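Local structure of cell division GTPase FtsZ, diverged (Clostridium botulinum C, 3V3T) at residues 18-30 against 176-188. The protein is a divergent member of the tubulin/FtsZ family of GTPases, relatives of the bacterial cell-division protein FtsZ. The protein carries 1 engineered substitution. Residues are numbered along the deposited sequence; the frame is centred on the assembly and turned at random.
Sequences NIVDTLLGICGDY and NKEFATLFNDFMN
Tyr30 donates its hydroxyl to Asn184 in the direct hydrogen bond between the two segments, OH to OD1 2.8 Å. The hydroxyl lies in the plane of the amide, on a lone pair of OD1, with a C=O...O angle of 123°. The Asn184 side chain reaches across because CG is anti to its backbone N (chi1 -171°). Lys4 also donates to OD1, so this buried oxygen has two donors. Cys27 CB presses on the same oxygen.

A water links the polar side chains at the other end. It accepts from Asn176 ND2 at 3.0 Å and gives a weak bond to Thr22 OG1. Thr22 OG1 itself donates to Asn18 O, on the opposite face of that carbonyl from Thr22 N. Ile19 crosses Asn176 at about a right angle, with CG1 3.2 Å from OD1.

The contact joins helix 14-26 of the Rossmann-like GTPase domain to helix 172-187, probably the central helix that links the GTPase and C-terminal domains in this family. Strand 7-11 touches both through Leu23 on Phe9 and Phe183 on Ile7. The short helical segments cross at -52°, with axes 8.6 Å apart at the closest.

Apolar packing centres on Ala180. Its small CB lets the backbones come close and lies 3.6 Å from Leu23 CA. Ile26 CD1 touches the same methyl and reaches on to Thr181 OG1. Leu23 CD2 lies over one face of the Tyr30 ring, offset toward the rim, and also meets Phe183 CD2 at 4.1 Å. Tyr30 CE1 approaches the edge of the Phe183 ring, 3.9 Å from CE2. Ile19 CG2 meets Phe179 CD2.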
# COMPACT_ATOMS: atom_id res chain seq x y z
N ASN A 18 0.51 -0.38 -12.82
CA ASN A 18 -0.61 -1.31 -13.05
C ASN A 18 -1.56 -1.32 -11.87
O ASN A 18 -2.78 -1.44 -12.04
CB ASN A 18 -0.08 -2.71 -13.35
CG ASN A 18 0.58 -2.80 -14.73
OD1 ASN A 18 0.33 -1.97 -15.61
ND2 ASN A 18 1.45 -3.79 -14.92
N ILE A 19 -1.01 -1.18 -10.67
CA ILE A 19 -1.81 -1.14 -9.46
C ILE A 19 -2.70 0.09 -9.43
O ILE A 19 -3.90 0.01 -9.16
CB ILE A 19 -0.93 -1.19 -8.22
CG1 ILE A 19 -0.34 -2.61 -8.06
CG2 ILE A 19 -1.73 -0.81 -6.98
CD1 ILE A 19 0.79 -2.71 -7.07
N VAL A 20 -2.11 1.25 -9.71
CA VAL A 20 -2.87 2.49 -9.69
C VAL A 20 -3.84 2.59 -10.86
O VAL A 20 -4.96 3.08 -10.69
CB VAL A 20 -1.94 3.72 -9.59
CG1 VAL A 20 -2.73 5.03 -9.65
CG2 VAL A 20 -1.16 3.63 -8.30
N ASP A 21 -3.42 2.12 -12.03
CA ASP A 21 -4.28 2.05 -13.19
C ASP A 21 -5.51 1.19 -12.88
O ASP A 21 -6.63 1.52 -13.25
CB ASP A 21 -3.51 1.44 -14.36
CG ASP A 21 -4.14 1.74 -15.69
OD1 ASP A 21 -4.80 2.79 -15.81
OD2 ASP A 21 -3.95 0.94 -16.63
N THR A 22 -5.29 0.07 -12.20
CA THR A 22 -6.40 -0.80 -11.81
C THR A 22 -7.35 -0.10 -10.84
O THR A 22 -8.56 -0.12 -11.03
CB THR A 22 -5.90 -2.12 -11.19
OG1 THR A 22 -5.25 -2.90 -12.20
CG2 THR A 22 -7.06 -2.93 -10.61
N LEU A 23 -6.79 0.53 -9.82
CA LEU A 23 -7.61 1.28 -8.86
C LEU A 23 -8.48 2.33 -9.56
O LEU A 23 -9.68 2.42 -9.29
CB LEU A 23 -6.74 1.92 -7.78
CG LEU A 23 -7.45 2.86 -6.81
CD1 LEU A 23 -8.67 2.19 -6.17
CD2 LEU A 23 -6.48 3.37 -5.74
N LEU A 24 -7.89 3.10 -10.46
CA LEU A 24 -8.63 4.16 -11.14
C LEU A 24 -9.77 3.60 -12.01
O LEU A 24 -10.76 4.29 -12.26
CB LEU A 24 -7.69 5.06 -11.95
CG LEU A 24 -6.75 5.97 -11.14
CD1 LEU A 24 -5.74 6.66 -12.05
CD2 LEU A 24 -7.56 7.00 -10.37
N GLY A 25 -9.62 2.36 -12.47
CA GLY A 25 -10.66 1.71 -13.25
C GLY A 25 -11.87 1.35 -12.39
O GLY A 25 -12.98 1.22 -12.90
N ILE A 26 -11.65 1.21 -11.09
CA ILE A 26 -12.72 0.92 -10.15
C ILE A 26 -13.35 2.22 -9.67
O ILE A 26 -14.56 2.31 -9.45
CB ILE A 26 -12.19 0.11 -8.93
CG1 ILE A 26 -11.89 -1.34 -9.33
CG2 ILE A 26 -13.20 0.10 -7.79
CD1 ILE A 26 -11.31 -2.19 -8.20
N CYS A 27 -12.52 3.25 -9.52
CA CYS A 27 -12.99 4.57 -9.11
C CYS A 27 -11.96 5.61 -9.51
O CYS A 27 -10.79 5.52 -9.11
CB CYS A 27 -13.22 4.61 -7.60
SG CYS A 27 -13.78 6.23 -7.01
N GLY A 28 -12.38 6.61 -10.27
CA GLY A 28 -11.47 7.61 -10.79
C GLY A 28 -11.42 8.89 -9.98
O GLY A 28 -10.89 9.91 -10.42
N ASP A 29 -11.99 8.83 -8.78
CA ASP A 29 -12.03 9.98 -7.90
C ASP A 29 -10.65 10.30 -7.31
O ASP A 29 -10.44 11.39 -6.77
CB ASP A 29 -13.05 9.77 -6.79
CG ASP A 29 -14.45 9.59 -7.33
OD1 ASP A 29 -14.69 9.96 -8.50
OD2 ASP A 29 -15.32 9.08 -6.59
N TYR A 30 -9.71 9.36 -7.42
CA TYR A 30 -8.35 9.58 -6.94
C TYR A 30 -7.53 10.38 -7.97
O TYR A 30 -7.84 10.40 -9.16
CB TYR A 30 -7.64 8.25 -6.66
CG TYR A 30 -8.43 7.34 -5.76
CD1 TYR A 30 -8.36 7.46 -4.38
CD2 TYR A 30 -9.26 6.35 -6.29
CE1 TYR A 30 -9.10 6.64 -3.56
CE2 TYR A 30 -10.00 5.53 -5.47
CZ TYR A 30 -9.92 5.68 -4.12
OH TYR A 30 -10.65 4.86 -3.31
N ASN A 176 -3.47 -7.05 -7.52
CA ASN A 176 -3.78 -5.68 -7.92
C ASN A 176 -5.25 -5.37 -7.81
O ASN A 176 -5.65 -4.36 -7.25
CB ASN A 176 -3.31 -5.43 -9.36
CG ASN A 176 -1.81 -5.48 -9.49
OD1 ASN A 176 -1.10 -5.71 -8.51
ND2 ASN A 176 -1.31 -5.24 -10.69
N LYS A 177 -6.07 -6.26 -8.37
CA LYS A 177 -7.51 -6.06 -8.37
C LYS A 177 -8.03 -6.06 -6.97
O LYS A 177 -8.91 -5.27 -6.62
CB LYS A 177 -8.21 -7.17 -9.16
CG LYS A 177 -8.04 -7.08 -10.67
CD LYS A 177 -8.69 -8.30 -11.33
CE LYS A 177 -8.48 -8.30 -12.84
NZ LYS A 177 -9.28 -9.38 -13.50
N GLU A 178 -7.53 -6.99 -6.15
CA GLU A 178 -8.03 -7.11 -4.80
C GLU A 178 -7.62 -5.91 -3.95
O GLU A 178 -8.41 -5.41 -3.15
CB GLU A 178 -7.58 -8.41 -4.14
CG GLU A 178 -8.19 -8.61 -2.78
CD GLU A 178 -8.39 -10.07 -2.43
OE1 GLU A 178 -8.22 -10.96 -3.31
OE2 GLU A 178 -8.73 -10.32 -1.25
N PHE A 179 -6.38 -5.44 -4.13
CA PHE A 179 -5.95 -4.28 -3.36
C PHE A 179 -6.79 -3.08 -3.70
O PHE A 179 -7.22 -2.33 -2.82
CB PHE A 179 -4.48 -3.91 -3.56
CG PHE A 179 -4.11 -2.61 -2.87
CD1 PHE A 179 -3.92 -2.58 -1.49
CD2 PHE A 179 -4.02 -1.42 -3.58
CE1 PHE A 179 -3.60 -1.39 -0.84
CE2 PHE A 179 -3.70 -0.23 -2.94
CZ PHE A 179 -3.48 -0.21 -1.57
N ALA A 180 -7.04 -2.89 -5.00
CA ALA A 180 -7.84 -1.76 -5.43
C ALA A 180 -9.22 -1.83 -4.79
O ALA A 180 -9.73 -0.83 -4.28
CB ALA A 180 -7.95 -1.75 -6.94
N THR A 181 -9.80 -3.02 -4.77
CA THR A 181 -11.12 -3.19 -4.17
C THR A 181 -11.07 -2.89 -2.68
O THR A 181 -11.91 -2.15 -2.15
CB THR A 181 -11.69 -4.59 -4.45
OG1 THR A 181 -11.80 -4.77 -5.86
CG2 THR A 181 -13.08 -4.76 -3.83
N LEU A 182 -10.08 -3.45 -1.98
CA LEU A 182 -10.02 -3.27 -0.54
C LEU A 182 -9.79 -1.81 -0.19
O LEU A 182 -10.41 -1.27 0.73
CB LEU A 182 -8.93 -4.15 0.08
CG LEU A 182 -9.20 -5.65 0.06
CD1 LEU A 182 -7.96 -6.40 0.51
CD2 LEU A 182 -10.38 -5.99 0.94
N PHE A 183 -8.92 -1.15 -0.92
CA PHE A 183 -8.62 0.24 -0.61
C PHE A 183 -9.82 1.14 -0.89
O PHE A 183 -10.17 2.00 -0.08
CB PHE A 183 -7.41 0.72 -1.40
CG PHE A 183 -6.94 2.06 -0.98
CD1 PHE A 183 -6.13 2.20 0.14
CD2 PHE A 183 -7.31 3.19 -1.69
CE1 PHE A 183 -5.68 3.47 0.53
CE2 PHE A 183 -6.87 4.44 -1.30
CZ PHE A 183 -6.05 4.57 -0.19
N ASN A 184 -10.45 0.95 -2.04
CA ASN A 184 -11.63 1.72 -2.36
C ASN A 184 -12.80 1.44 -1.40
O ASN A 184 -13.54 2.35 -1.02
CB ASN A 184 -12.03 1.50 -3.82
CG ASN A 184 -13.12 2.43 -4.27
OD1 ASN A 184 -12.93 3.65 -4.32
ND2 ASN A 184 -14.27 1.87 -4.60
N ASP A 185 -12.96 0.18 -1.00
CA ASP A 185 -13.98 -0.16 0.00
C ASP A 185 -13.68 0.56 1.31
O ASP A 185 -14.58 1.10 1.95
CB ASP A 185 -14.03 -1.66 0.25
CG ASP A 185 -14.68 -2.41 -0.89
OD1 ASP A 185 -15.32 -1.76 -1.75
OD2 ASP A 185 -14.55 -3.65 -0.92
N PHE A 186 -12.40 0.57 1.68
CA PHE A 186 -11.94 1.30 2.86
C PHE A 186 -12.36 2.78 2.79
O PHE A 186 -13.02 3.29 3.70
CB PHE A 186 -10.43 1.09 3.00
CG PHE A 186 -9.74 2.10 3.84
CD1 PHE A 186 -10.31 2.58 5.00
CD2 PHE A 186 -8.48 2.56 3.49
CE1 PHE A 186 -9.66 3.51 5.77
CE2 PHE A 186 -7.81 3.48 4.26
CZ PHE A 186 -8.40 3.96 5.40
N MET A 187 -12.04 3.45 1.69
CA MET A 187 -12.47 4.83 1.50
C MET A 187 -13.99 5.03 1.47
O MET A 187 -14.48 6.13 1.68
CB MET A 187 -11.86 5.39 0.21
CG MET A 187 -10.35 5.42 0.21
SD MET A 187 -9.71 6.55 1.47
CE MET A 187 -9.72 5.54 2.93
N ASN A 188 -14.76 3.97 1.19
CA ASN A 188 -16.22 4.12 1.14
C ASN A 188 -16.96 3.89 2.46
O ASN A 188 -18.19 3.85 2.47
CB ASN A 188 -16.83 3.20 0.08
CG ASN A 188 -16.56 3.66 -1.33
OD1 ASN A 188 -16.34 4.85 -1.59
ND2 ASN A 188 -16.60 2.72 -2.27
O HOH W 1 -3.08 -5.23 -13.14